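Local coordinates for aminotransferase class I and II (PDB 3OP7), which probably transfers amino groups between amino acids and keto acids with the help of pyridoxal 5'-phosphate carried on a lysine, at residues A[22-27]-A[332-337]; A[161-166]-A[304-309]; A[283-288]-A[300-305]; A[309-314]-A[346-351]; A[318-323]-A[336-341]. All coordinates share one frame; numbering follows the deposited sequence.

Interaction 1: residues A[22-27]-A[332-337]; sequences YDIAGV and VLLVPG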
# COMPACT_ATOMS: atom_id res chain seq x y z
N TYR A 22 8.22 23.52 16.56
CA TYR A 22 7.89 22.57 17.64
C TYR A 22 6.72 21.71 17.19
O TYR A 22 5.59 22.13 17.27
CB TYR A 22 7.55 23.36 18.94
CG TYR A 22 8.66 24.32 19.28
CD1 TYR A 22 9.93 23.84 19.57
CD2 TYR A 22 8.46 25.70 19.24
CE1 TYR A 22 11.00 24.72 19.86
CE2 TYR A 22 9.51 26.59 19.51
CZ TYR A 22 10.79 26.09 19.82
OH TYR A 22 11.83 26.96 20.09
N ASP A 23 7.01 20.51 16.70
CA ASP A 23 5.97 19.65 16.10
C ASP A 23 5.33 18.75 17.16
O ASP A 23 5.92 17.77 17.56
CB ASP A 23 6.57 18.82 14.98
CG ASP A 23 5.50 18.01 14.21
OD1 ASP A 23 4.39 17.81 14.74
OD2 ASP A 23 5.78 17.61 13.08
N ILE A 24 4.16 19.14 17.67
CA ILE A 24 3.40 18.31 18.60
C ILE A 24 2.08 17.87 17.92
O ILE A 24 1.04 17.77 18.57
CB ILE A 24 3.15 19.00 19.98
CG1 ILE A 24 2.51 20.38 19.83
CG2 ILE A 24 4.48 19.22 20.68
CD1 ILE A 24 2.17 21.10 21.18
N ALA A 25 2.18 17.60 16.62
CA ALA A 25 1.03 17.16 15.83
C ALA A 25 1.06 15.67 15.57
O ALA A 25 0.01 15.07 15.38
CB ALA A 25 0.98 17.90 14.49
N GLY A 26 2.25 15.07 15.46
CA GLY A 26 2.33 13.60 15.25
C GLY A 26 1.79 12.88 16.48
O GLY A 26 2.03 13.31 17.61
N VAL A 27 1.11 11.76 16.27
CA VAL A 27 0.49 10.98 17.34
C VAL A 27 1.11 9.58 17.47
O VAL A 27 0.46 8.62 17.91
CB VAL A 27 -1.04 10.89 17.13
CG1 VAL A 27 -1.71 12.22 17.50
CG2 VAL A 27 -1.38 10.44 15.69
N VAL A 332 4.59 26.40 16.61
CA VAL A 332 4.03 25.21 17.24
C VAL A 332 2.97 24.59 16.31
O VAL A 332 2.05 25.28 15.86
CB VAL A 332 3.38 25.52 18.63
CG1 VAL A 332 2.77 24.27 19.26
CG2 VAL A 332 4.39 26.17 19.60
N LEU A 333 3.12 23.32 16.00
CA LEU A 333 2.17 22.65 15.11
C LEU A 333 1.29 21.71 15.89
O LEU A 333 1.78 20.84 16.62
CB LEU A 333 2.87 21.91 13.98
CG LEU A 333 1.95 21.33 12.88
CD1 LEU A 333 1.33 22.45 12.03
CD2 LEU A 333 2.70 20.33 12.01
N LEU A 334 -0.03 21.91 15.73
CA LEU A 334 -1.08 21.05 16.24
C LEU A 334 -1.92 20.67 15.03
O LEU A 334 -1.68 21.19 13.92
CB LEU A 334 -1.96 21.85 17.24
CG LEU A 334 -1.31 22.24 18.57
CD1 LEU A 334 -2.14 23.31 19.29
CD2 LEU A 334 -1.20 21.01 19.44
N VAL A 335 -2.92 19.80 15.22
CA VAL A 335 -3.94 19.56 14.18
C VAL A 335 -5.26 20.12 14.69
O VAL A 335 -5.73 19.71 15.75
CB VAL A 335 -4.07 18.11 13.78
CG1 VAL A 335 -5.11 17.98 12.59
CG2 VAL A 335 -2.68 17.56 13.37
N PRO A 336 -5.85 21.09 13.96
CA PRO A 336 -7.06 21.70 14.51
C PRO A 336 -8.27 20.79 14.40
O PRO A 336 -8.35 19.95 13.47
CB PRO A 336 -7.27 22.94 13.63
CG PRO A 336 -6.64 22.60 12.34
CD PRO A 336 -5.45 21.71 12.69
N GLY A 337 -9.22 20.98 15.33
CA GLY A 337 -10.33 20.06 15.52
C GLY A 337 -11.32 19.96 14.37
O GLY A 337 -11.95 18.93 14.22
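I24 packs tightly against V332 and L334, while the Y22 side chain meets V332 at its ring edge. The two strands, 22-23 and 332-333, run parallel. L333 N donates to Y22 O at 3.0 Å, an almost straight bond of 169°. L333 O then accepts from I24 N at 3.1 Å, in its carbonyl plane but with a more bent N-H, 137°. The I24 side chain carries the close part. Its CG1 stands between the backbone N and the carbonyl carbon (chi1 53°). From there CG1 lies 3.8 Å from L334 CD2, and CD1 lies 3.8 Å from V332 CG1. A25 CB packs between L333 CD2 and V335 CG2, at 3.8 Å from the latter. The partly exposed residues, Y22 and D23, make looser contacts. Y22 brings ring atom CD2 to V332 CG2 at 4.1 Å, near the ring plane. D23 turns its carboxylate back on its own chain. OD1 takes A25 N at 2.9 Å in an Asx turn. Helix 8-16 packs on L333 through W12, L13 and H16. The chemistry is thus divided: two backbone bonds align the N-terminal strand, aliphatic branches fill the buried side, and the one charged group serves a turn.

Interaction 2: residues A[161-166]-A[304-309]; sequences NNANNP and AVVSTS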
# COMPACT_ATOMS: atom_id res chain seq x y z
N ASN A 161 -12.35 2.30 16.25
CA ASN A 161 -10.93 2.58 16.37
C ASN A 161 -10.74 2.59 17.90
O ASN A 161 -11.31 3.41 18.61
CB ASN A 161 -10.66 3.91 15.67
CG ASN A 161 -9.20 4.35 15.63
OD1 ASN A 161 -8.95 5.56 15.42
ND2 ASN A 161 -8.25 3.42 15.74
N ASN A 162 -9.97 1.64 18.40
CA ASN A 162 -9.90 1.37 19.83
C ASN A 162 -8.42 1.15 20.23
O ASN A 162 -7.86 0.09 19.93
CB ASN A 162 -10.72 0.14 20.19
CG ASN A 162 -11.22 0.17 21.65
OD1 ASN A 162 -11.50 1.27 22.22
ND2 ASN A 162 -11.28 -1.00 22.28
N ALA A 163 -7.78 2.11 20.91
CA ALA A 163 -8.33 3.44 21.25
C ALA A 163 -8.56 4.35 20.08
O ALA A 163 -7.99 4.12 19.02
CB ALA A 163 -7.38 4.13 22.25
N ASN A 164 -9.35 5.42 20.26
CA ASN A 164 -9.77 6.22 19.10
C ASN A 164 -8.80 7.35 18.76
O ASN A 164 -8.23 7.93 19.64
CB ASN A 164 -11.15 6.84 19.37
CG ASN A 164 -11.83 7.35 18.07
OD1 ASN A 164 -11.50 6.93 16.95
ND2 ASN A 164 -12.77 8.26 18.23
N ASN A 165 -8.63 7.65 17.48
CA ASN A 165 -7.92 8.85 17.00
C ASN A 165 -9.03 9.82 16.58
O ASN A 165 -9.72 9.55 15.58
CB ASN A 165 -7.05 8.44 15.79
CG ASN A 165 -6.20 9.57 15.24
OD1 ASN A 165 -6.52 10.71 15.37
ND2 ASN A 165 -5.11 9.20 14.56
N PRO A 166 -9.14 10.99 17.24
CA PRO A 166 -8.12 11.73 18.02
C PRO A 166 -8.16 11.71 19.52
O PRO A 166 -7.25 12.25 20.17
CB PRO A 166 -8.35 13.16 17.51
CG PRO A 166 -9.89 13.23 17.48
CD PRO A 166 -10.32 11.86 17.01
N ALA A 304 -6.58 7.26 27.34
CA ALA A 304 -6.32 6.05 28.10
C ALA A 304 -4.83 5.63 27.93
O ALA A 304 -4.56 4.51 27.56
CB ALA A 304 -7.27 4.92 27.60
N VAL A 305 -3.90 6.54 28.27
CA VAL A 305 -2.45 6.30 28.19
C VAL A 305 -2.12 5.72 26.81
O VAL A 305 -1.54 4.64 26.67
CB VAL A 305 -1.91 5.42 29.38
CG1 VAL A 305 -0.40 5.60 29.53
CG2 VAL A 305 -2.61 5.77 30.74
N VAL A 306 -2.50 6.50 25.80
CA VAL A 306 -2.07 6.33 24.42
C VAL A 306 -1.61 7.69 23.91
O VAL A 306 -1.98 8.73 24.44
CB VAL A 306 -3.19 5.72 23.51
CG1 VAL A 306 -3.59 4.30 24.01
CG2 VAL A 306 -4.42 6.61 23.44
N SER A 307 -0.85 7.69 22.83
CA SER A 307 -0.13 8.88 22.34
C SER A 307 -0.97 9.88 21.51
O SER A 307 -0.41 10.56 20.62
CB SER A 307 1.09 8.39 21.48
OG SER A 307 0.72 7.59 20.34
N THR A 308 -2.30 9.94 21.71
CA THR A 308 -3.09 11.01 21.08
C THR A 308 -3.98 11.62 22.15
O THR A 308 -4.37 10.97 23.12
CB THR A 308 -3.88 10.56 19.85
OG1 THR A 308 -4.60 11.69 19.27
CG2 THR A 308 -4.85 9.40 20.18
N SER A 309 -4.21 12.92 22.02
CA SER A 309 -5.15 13.60 22.91
C SER A 309 -5.89 14.68 22.14
O SER A 309 -5.47 15.12 21.06
CB SER A 309 -4.45 14.23 24.16
OG SER A 309 -3.60 15.30 23.78
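The T308 side chain meets P166 with OG1 anti to its backbone N (chi1 -178°), which leaves CG2 between the backbone N and the carbonyl carbon. V306 has CG1 anti to its carbonyl carbon, and both its methyls face A163. T308 OG1 donates to P166 O at 2.9 Å. The hydroxyl comes from above the carbonyl plane, 40° out of it, with a C=O...O angle of 115°. T308 CG2 covers the backbone next to this bond, 3.7 Å from N164 O. Earlier in both segments, A163 CB rests on V306 CG2 at 4.0 Å. Two cis peptides, before A163 and before P166, shape the first loop. N161 OD1 also braces it by accepting N165 N at 3.0 Å. The contact is buried and borders the cofactor. N165 ND2 is hydrogen-bonded to O3 of the pyridoxal phosphate-lysine at position 222, and its OD1 accepts from R347. T308 is thus placed as a second-shell residue, bonded to the carbonyl of P166, which follows N165. The loop 161-166 leaves strand 157-161 of the large mixed sheet. Segment 304-309 leads into strand 309-313 of the small antiparallel sheet, with L281 and L288 of helix 270-294 packed against S307 and S309.

Interaction 3: residues A[283-288]-A[300-305]; sequences ENLAIL and YIRPAV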
# COMPACT_ATOMS: atom_id res chain seq x y z
N GLU A 283 5.60 9.52 31.54
CA GLU A 283 6.31 10.76 31.86
C GLU A 283 5.79 11.97 31.07
O GLU A 283 5.65 13.07 31.63
CB GLU A 283 7.81 10.56 31.62
CG GLU A 283 8.40 9.59 32.63
CD GLU A 283 9.88 9.32 32.41
OE1 GLU A 283 10.59 10.20 31.84
OE2 GLU A 283 10.34 8.23 32.84
N ASN A 284 5.51 11.78 29.77
CA ASN A 284 5.01 12.88 28.95
C ASN A 284 3.55 13.18 29.24
O ASN A 284 3.15 14.36 29.32
CB ASN A 284 5.25 12.62 27.47
CG ASN A 284 6.68 12.70 27.12
OD1 ASN A 284 7.54 12.62 27.99
ND2 ASN A 284 6.98 12.91 25.83
N LEU A 285 2.76 12.15 29.53
CA LEU A 285 1.38 12.38 29.93
C LEU A 285 1.33 13.16 31.25
O LEU A 285 0.47 14.04 31.41
CB LEU A 285 0.58 11.08 30.01
CG LEU A 285 -0.93 11.21 30.18
CD1 LEU A 285 -1.57 12.27 29.28
CD2 LEU A 285 -1.56 9.88 29.96
N ALA A 286 2.21 12.85 32.20
CA ALA A 286 2.22 13.60 33.48
C ALA A 286 2.52 15.09 33.26
O ALA A 286 1.98 15.95 33.93
CB ALA A 286 3.20 13.00 34.51
N ILE A 287 3.38 15.38 32.29
CA ILE A 287 3.72 16.76 31.92
C ILE A 287 2.50 17.46 31.31
O ILE A 287 2.17 18.61 31.69
CB ILE A 287 4.91 16.77 30.95
CG1 ILE A 287 6.20 16.41 31.70
CG2 ILE A 287 5.08 18.13 30.28
CD1 ILE A 287 7.35 16.15 30.77
N LEU A 288 1.83 16.77 30.39
CA LEU A 288 0.60 17.26 29.77
C LEU A 288 -0.50 17.51 30.80
O LEU A 288 -1.14 18.58 30.77
CB LEU A 288 0.10 16.27 28.71
CG LEU A 288 -1.10 16.72 27.86
CD1 LEU A 288 -0.77 18.03 27.11
CD2 LEU A 288 -1.48 15.57 26.93
N TYR A 300 -9.40 18.84 29.08
CA TYR A 300 -9.63 17.65 28.24
C TYR A 300 -10.14 16.43 29.00
O TYR A 300 -10.18 16.44 30.25
CB TYR A 300 -8.37 17.33 27.43
CG TYR A 300 -7.22 16.56 28.07
CD1 TYR A 300 -7.03 16.51 29.45
CD2 TYR A 300 -6.26 16.00 27.28
CE1 TYR A 300 -5.91 15.84 30.00
CE2 TYR A 300 -5.16 15.32 27.82
CZ TYR A 300 -4.99 15.24 29.17
OH TYR A 300 -3.89 14.58 29.70
N ILE A 301 -10.52 15.40 28.22
CA ILE A 301 -10.75 14.05 28.75
C ILE A 301 -9.47 13.28 28.53
O ILE A 301 -9.12 12.95 27.37
CB ILE A 301 -11.91 13.30 28.07
CG1 ILE A 301 -13.22 14.12 28.16
CG2 ILE A 301 -12.10 11.95 28.74
CD1 ILE A 301 -13.76 14.20 29.52
N ARG A 302 -8.75 13.05 29.63
CA ARG A 302 -7.44 12.38 29.58
C ARG A 302 -7.52 11.06 28.82
O ARG A 302 -8.35 10.22 29.15
CB ARG A 302 -6.96 12.12 31.02
CG ARG A 302 -5.55 11.55 31.17
CD ARG A 302 -5.32 11.19 32.62
NE ARG A 302 -3.95 10.80 32.95
CZ ARG A 302 -3.49 9.56 33.08
NH1 ARG A 302 -4.26 8.50 32.84
NH2 ARG A 302 -2.23 9.36 33.45
N PRO A 303 -6.66 10.89 27.81
CA PRO A 303 -6.64 9.67 26.98
C PRO A 303 -6.27 8.45 27.83
O PRO A 303 -5.71 8.59 28.90
CB PRO A 303 -5.58 9.96 25.95
CG PRO A 303 -4.65 10.91 26.63
CD PRO A 303 -5.55 11.79 27.42
N ALA A 304 -6.58 7.26 27.34
CA ALA A 304 -6.32 6.05 28.10
C ALA A 304 -4.83 5.63 27.93
O ALA A 304 -4.56 4.51 27.56
CB ALA A 304 -7.27 4.92 27.60
N VAL A 305 -3.90 6.54 28.27
CA VAL A 305 -2.45 6.30 28.19
C VAL A 305 -2.12 5.72 26.81
O VAL A 305 -1.54 4.64 26.67
CB VAL A 305 -1.91 5.42 29.38
CG1 VAL A 305 -0.40 5.60 29.53
CG2 VAL A 305 -2.61 5.77 30.74
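L285 reaches from helix 270-294 into the loop 300-305, touching Y300, R302, P303 and V305. The helix packs here on the connection between strands 298-300 and 309-313, consistent with the small domain of a fold-type I aminotransferase. An inverse gamma turn centred on A304 bends this connection. L285 CB starts toward the loop, and CG is anti to the backbone N (chi1 -170°). CG itself lies 4.0 Å from R302 NH2. The two methyls then part. CD1 goes to the Y300 hydroxyl, 3.3 Å from OH, and also meets P303 CG at 4.3 Å. CD2 sits over one face of the R302 guanidinium, 3.5 Å above its plane and offset toward the rim. The same methyl touches V305 CG2 at the far end of the loop. One leucine thus bridges residues spread over the whole loop, and it gives up the largest area in the contact. One turn on, L288 CD2 lies 3.8 Å from Y300 CE2. No hydrogen bond joins the two segments. The polar tips turn instead to D289 of the same helix. D289 OD1 is hydrogen-bonded to Y300 OH, and D289 OD2 pairs with R302 NE. F350 also packs on both leucines. R302 runs extended from CG to NE, which carries the guanidinium to L285. R302 CA sits over one face of the Y300 ring, 3.7 Å above the plane and offset toward the rim.

Interaction 4: residues A[309-314]-A[346-351]; sequences SFVKIA and VRLGFA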
# COMPACT_ATOMS: atom_id res chain seq x y z
N SER A 309 -4.21 12.92 22.02
CA SER A 309 -5.15 13.60 22.91
C SER A 309 -5.89 14.68 22.14
O SER A 309 -5.47 15.12 21.06
CB SER A 309 -4.45 14.23 24.16
OG SER A 309 -3.60 15.30 23.78
N PHE A 310 -7.00 15.12 22.72
CA PHE A 310 -7.93 16.03 22.02
C PHE A 310 -8.31 17.05 23.07
O PHE A 310 -9.09 16.75 23.97
CB PHE A 310 -9.14 15.29 21.48
CG PHE A 310 -9.80 15.93 20.28
CD1 PHE A 310 -9.08 16.40 19.21
CD2 PHE A 310 -11.19 16.03 20.22
CE1 PHE A 310 -9.71 16.94 18.08
CE2 PHE A 310 -11.82 16.59 19.14
CZ PHE A 310 -11.08 17.02 18.04
N VAL A 311 -7.74 18.23 22.93
CA VAL A 311 -7.76 19.22 23.98
C VAL A 311 -8.76 20.31 23.60
O VAL A 311 -8.82 20.76 22.45
CB VAL A 311 -6.34 19.79 24.16
CG1 VAL A 311 -6.30 20.86 25.19
CG2 VAL A 311 -5.36 18.68 24.52
N LYS A 312 -9.58 20.68 24.57
CA LYS A 312 -10.61 21.68 24.37
C LYS A 312 -10.06 23.06 24.68
O LYS A 312 -9.69 23.32 25.82
CB LYS A 312 -11.80 21.39 25.29
CG LYS A 312 -13.05 22.17 24.94
CD LYS A 312 -14.13 21.93 25.98
CE LYS A 312 -15.52 22.33 25.51
NZ LYS A 312 -16.56 21.69 26.38
N ILE A 313 -10.04 23.95 23.69
CA ILE A 313 -9.52 25.31 23.84
C ILE A 313 -10.69 26.29 23.98
O ILE A 313 -11.45 26.48 23.02
CB ILE A 313 -8.63 25.71 22.60
CG1 ILE A 313 -7.54 24.68 22.33
CG2 ILE A 313 -8.01 27.13 22.81
CD1 ILE A 313 -6.54 24.47 23.45
N ALA A 314 -10.85 26.88 25.17
CA ALA A 314 -11.92 27.87 25.45
C ALA A 314 -11.63 29.28 24.90
O ALA A 314 -11.54 30.27 25.67
CB ALA A 314 -12.20 27.93 26.98
N VAL A 346 -8.19 20.79 19.62
CA VAL A 346 -6.99 20.51 18.81
C VAL A 346 -6.49 19.10 19.14
O VAL A 346 -6.63 18.68 20.28
CB VAL A 346 -5.89 21.56 19.12
CG1 VAL A 346 -6.35 22.95 18.70
CG2 VAL A 346 -5.52 21.56 20.61
N ARG A 347 -5.98 18.36 18.15
CA ARG A 347 -5.29 17.09 18.42
C ARG A 347 -3.81 17.40 18.76
O ARG A 347 -3.13 18.10 18.00
CB ARG A 347 -5.36 16.13 17.26
CG ARG A 347 -4.95 14.74 17.71
CD ARG A 347 -4.93 13.82 16.58
NE ARG A 347 -3.79 14.11 15.72
CZ ARG A 347 -3.51 13.43 14.62
NH1 ARG A 347 -4.32 12.45 14.17
NH2 ARG A 347 -2.41 13.75 13.93
N LEU A 348 -3.38 16.94 19.94
CA LEU A 348 -2.04 17.15 20.48
C LEU A 348 -1.34 15.78 20.70
O LEU A 348 -1.82 14.95 21.47
CB LEU A 348 -2.18 17.88 21.80
CG LEU A 348 -0.88 18.49 22.35
CD1 LEU A 348 -1.25 19.67 23.25
CD2 LEU A 348 0.02 17.47 23.06
N GLY A 349 -0.23 15.54 20.01
CA GLY A 349 0.51 14.29 20.15
C GLY A 349 1.66 14.54 21.12
O GLY A 349 2.59 15.28 20.81
N PHE A 350 1.61 13.90 22.28
CA PHE A 350 2.53 14.24 23.36
C PHE A 350 3.69 13.28 23.60
O PHE A 350 4.51 13.54 24.49
CB PHE A 350 1.75 14.41 24.68
CG PHE A 350 1.08 13.14 25.14
CD1 PHE A 350 -0.21 12.82 24.72
CD2 PHE A 350 1.75 12.25 25.95
CE1 PHE A 350 -0.82 11.60 25.13
CE2 PHE A 350 1.15 11.05 26.36
CZ PHE A 350 -0.15 10.75 25.96
N ALA A 351 3.76 12.17 22.85
CA ALA A 351 4.79 11.15 23.07
C ALA A 351 5.98 11.36 22.14
O ALA A 351 6.66 10.41 21.68
CB ALA A 351 4.19 9.75 22.90
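V346 opens the contact with V311, in an antiparallel hydrogen-bonded pair. V346 N donates to V311 O at 2.9 Å, and V346 O accepts from V311 N in a nearly straight bond, 170°. The V346 side chain also crosses that of I313 at about a right angle, with CG2 4.1 Å from I313 CG1. R347 comes next, opposite F310 in a non-hydrogen-bonded pair. Its CA lies at the edge of the F310 ring, in plane, and its CG is 3.4 Å from S309 O. The guanidinium leads away from S309 and F310, and NH2 donates to A25 O. L348 N then donates to S309 O at 3.0 Å from above the carbonyl plane. L348 O takes S309 OG at 2.9 Å. It thus receives the serine hydroxyl as well as a weak bond from S309 N. Further on, F350 CD1 comes within 4.3 Å of S309 OG. These are the two middle strands of the small antiparallel sheet. Such a sheet belongs to the small domain of fold-type I aminotransferases, and R347 links it to N165 beside the cofactor.

Interaction 5: residues A[318-323]-A[336-341]; sequences PMEDFC and PGNRFE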
# COMPACT_ATOMS: atom_id res chain seq x y z
N PRO A 318 -12.30 29.99 15.15
CA PRO A 318 -12.10 28.68 14.52
C PRO A 318 -10.70 28.12 14.83
O PRO A 318 -9.72 28.87 14.87
CB PRO A 318 -12.29 28.96 13.03
CG PRO A 318 -13.22 30.16 13.00
CD PRO A 318 -12.80 31.00 14.19
N MSE A 319 -10.63 26.83 15.14
CA MSE A 319 -9.33 26.25 15.52
C MSE A 319 -8.35 26.20 14.36
O MSE A 319 -7.12 26.18 14.57
CB MSE A 319 -9.49 24.83 16.11
CG MSE A 319 -9.96 24.83 17.54
SE MSE A 319 -8.76 25.77 18.76
CE MSE A 319 -9.87 27.32 19.03
N GLU A 320 -8.85 26.13 13.12
CA GLU A 320 -7.92 26.18 11.98
C GLU A 320 -7.21 27.54 11.97
O GLU A 320 -6.00 27.61 11.81
CB GLU A 320 -8.63 25.89 10.66
CG GLU A 320 -7.74 26.06 9.41
CD GLU A 320 -7.62 24.80 8.54
OE1 GLU A 320 -8.19 23.74 8.84
OE2 GLU A 320 -6.86 24.88 7.54
N ASP A 321 -7.94 28.62 12.19
CA ASP A 321 -7.32 29.93 12.27
C ASP A 321 -6.37 30.01 13.50
O ASP A 321 -5.25 30.55 13.42
CB ASP A 321 -8.37 31.04 12.39
CG ASP A 321 -9.29 31.18 11.15
OD1 ASP A 321 -9.08 30.53 10.11
OD2 ASP A 321 -10.22 32.01 11.23
N PHE A 322 -6.81 29.47 14.64
CA PHE A 322 -6.02 29.48 15.87
C PHE A 322 -4.70 28.75 15.65
O PHE A 322 -3.63 29.25 16.00
CB PHE A 322 -6.81 28.78 16.97
CG PHE A 322 -6.11 28.70 18.29
CD1 PHE A 322 -5.26 27.63 18.58
CD2 PHE A 322 -6.36 29.63 19.27
CE1 PHE A 322 -4.65 27.53 19.82
CE2 PHE A 322 -5.75 29.54 20.52
CZ PHE A 322 -4.90 28.50 20.80
N CYS A 323 -4.78 27.56 15.10
CA CYS A 323 -3.58 26.78 14.84
C CYS A 323 -2.65 27.38 13.76
O CYS A 323 -1.43 27.25 13.86
CB CYS A 323 -3.93 25.35 14.46
SG CYS A 323 -4.59 24.38 15.87
N PRO A 336 -5.85 21.09 13.96
CA PRO A 336 -7.06 21.70 14.51
C PRO A 336 -8.27 20.79 14.40
O PRO A 336 -8.35 19.95 13.47
CB PRO A 336 -7.27 22.94 13.63
CG PRO A 336 -6.64 22.60 12.34
CD PRO A 336 -5.45 21.71 12.69
N GLY A 337 -9.22 20.98 15.33
CA GLY A 337 -10.33 20.06 15.52
C GLY A 337 -11.32 19.96 14.37
O GLY A 337 -11.95 18.93 14.22
N ASN A 338 -11.45 21.03 13.58
CA ASN A 338 -12.31 21.00 12.39
C ASN A 338 -11.88 19.95 11.38
O ASN A 338 -12.70 19.52 10.57
CB ASN A 338 -12.34 22.38 11.72
CG ASN A 338 -10.97 22.79 11.24
OD1 ASN A 338 -10.05 22.86 12.03
ND2 ASN A 338 -10.82 23.04 9.94
N ARG A 339 -10.62 19.53 11.42
CA ARG A 339 -10.15 18.44 10.54
C ARG A 339 -10.73 17.07 10.96
O ARG A 339 -10.60 16.09 10.19
CB ARG A 339 -8.62 18.38 10.50
CG ARG A 339 -7.93 19.66 9.99
CD ARG A 339 -8.34 19.96 8.56
NE ARG A 339 -7.79 21.18 7.96
CZ ARG A 339 -7.15 21.23 6.79
NH1 ARG A 339 -6.91 20.11 6.09
NH2 ARG A 339 -6.77 22.40 6.31
N PHE A 340 -11.33 17.02 12.14
CA PHE A 340 -12.11 15.87 12.66
C PHE A 340 -13.62 16.21 12.83
O PHE A 340 -14.35 15.51 13.53
CB PHE A 340 -11.50 15.41 14.01
CG PHE A 340 -10.00 15.29 14.00
CD1 PHE A 340 -9.20 16.37 14.32
CD2 PHE A 340 -9.38 14.09 13.65
CE1 PHE A 340 -7.81 16.27 14.30
CE2 PHE A 340 -7.99 13.98 13.61
CZ PHE A 340 -7.20 15.07 13.94
N GLU A 341 -14.08 17.29 12.18
CA GLU A 341 -15.42 17.81 12.34
C GLU A 341 -15.84 18.02 13.80
O GLU A 341 -17.01 17.90 14.14
CB GLU A 341 -16.48 17.02 11.55
CG GLU A 341 -17.71 17.91 11.15
CD GLU A 341 -18.84 17.18 10.40
OE1 GLU A 341 -18.68 15.98 10.09
OE2 GLU A 341 -19.89 17.81 10.13
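The E320 carboxylate and the R339 guanidinium lie nearly coplanar, 13° apart, and meet edge to edge. R339 grips side-on with two nitrogens. NE donates to E320 OE1 at 2.7 Å and NH2 to OE2 at 2.8 Å. Each oxygen uses its syn lone pair, and E320 CD sits at the guanidinium edge, in plane. The N338 amide is turned differently, 69° from the carboxylate. Its ND2 reaches the anti side of OE1 at 2.9 Å in an almost straight bond, 178°. OE1 therefore holds two donors, and the three bonds fix the rotation of the carboxylate. E320 CG is anti to the backbone N, and the chain then bends at chi2 to bring the acid to both donors. Such a close cation would be expected to favour the charged form of E320. Next to this polar group P336 packs on the helix. Its CB is 3.8 Å from both M319 CB and C323 SG, and 3.4 Å from the backbone M319 O. M319 is a selenomethionine in this crystal. The contact joins the first turn of helix 319-330 to the short 3-10 turn 337-339. W12 of helix 8-16 packs on E320, P336 and R339, and E11 of that helix makes a salt bridge to R339 NH1. V346 of strand 345-348 packs against M319 and C323.

In the fold
Interactions 1, 3, 4 and 5 gather around the small antiparallel sheet, and interaction 2 ties that region to the large mixed sheet. Interaction 4 is central. Its centre lies about 8 Å from that of interaction 1 and 10 to 11 Å from the other three. The centres of interactions 3 and 5 lie about 21 Å apart, and they do not touch. Along the chain, interaction 1 joins the N-terminal part to residues beyond position 331, so it spans interactions 2 and 3. Interaction 5 falls between the two strands of interaction 4. R347 connects interactions 1, 2 and 4 through A25, N165 and V335, so the cofactor-side loop is fastened to both the sheet and the N-terminal segment.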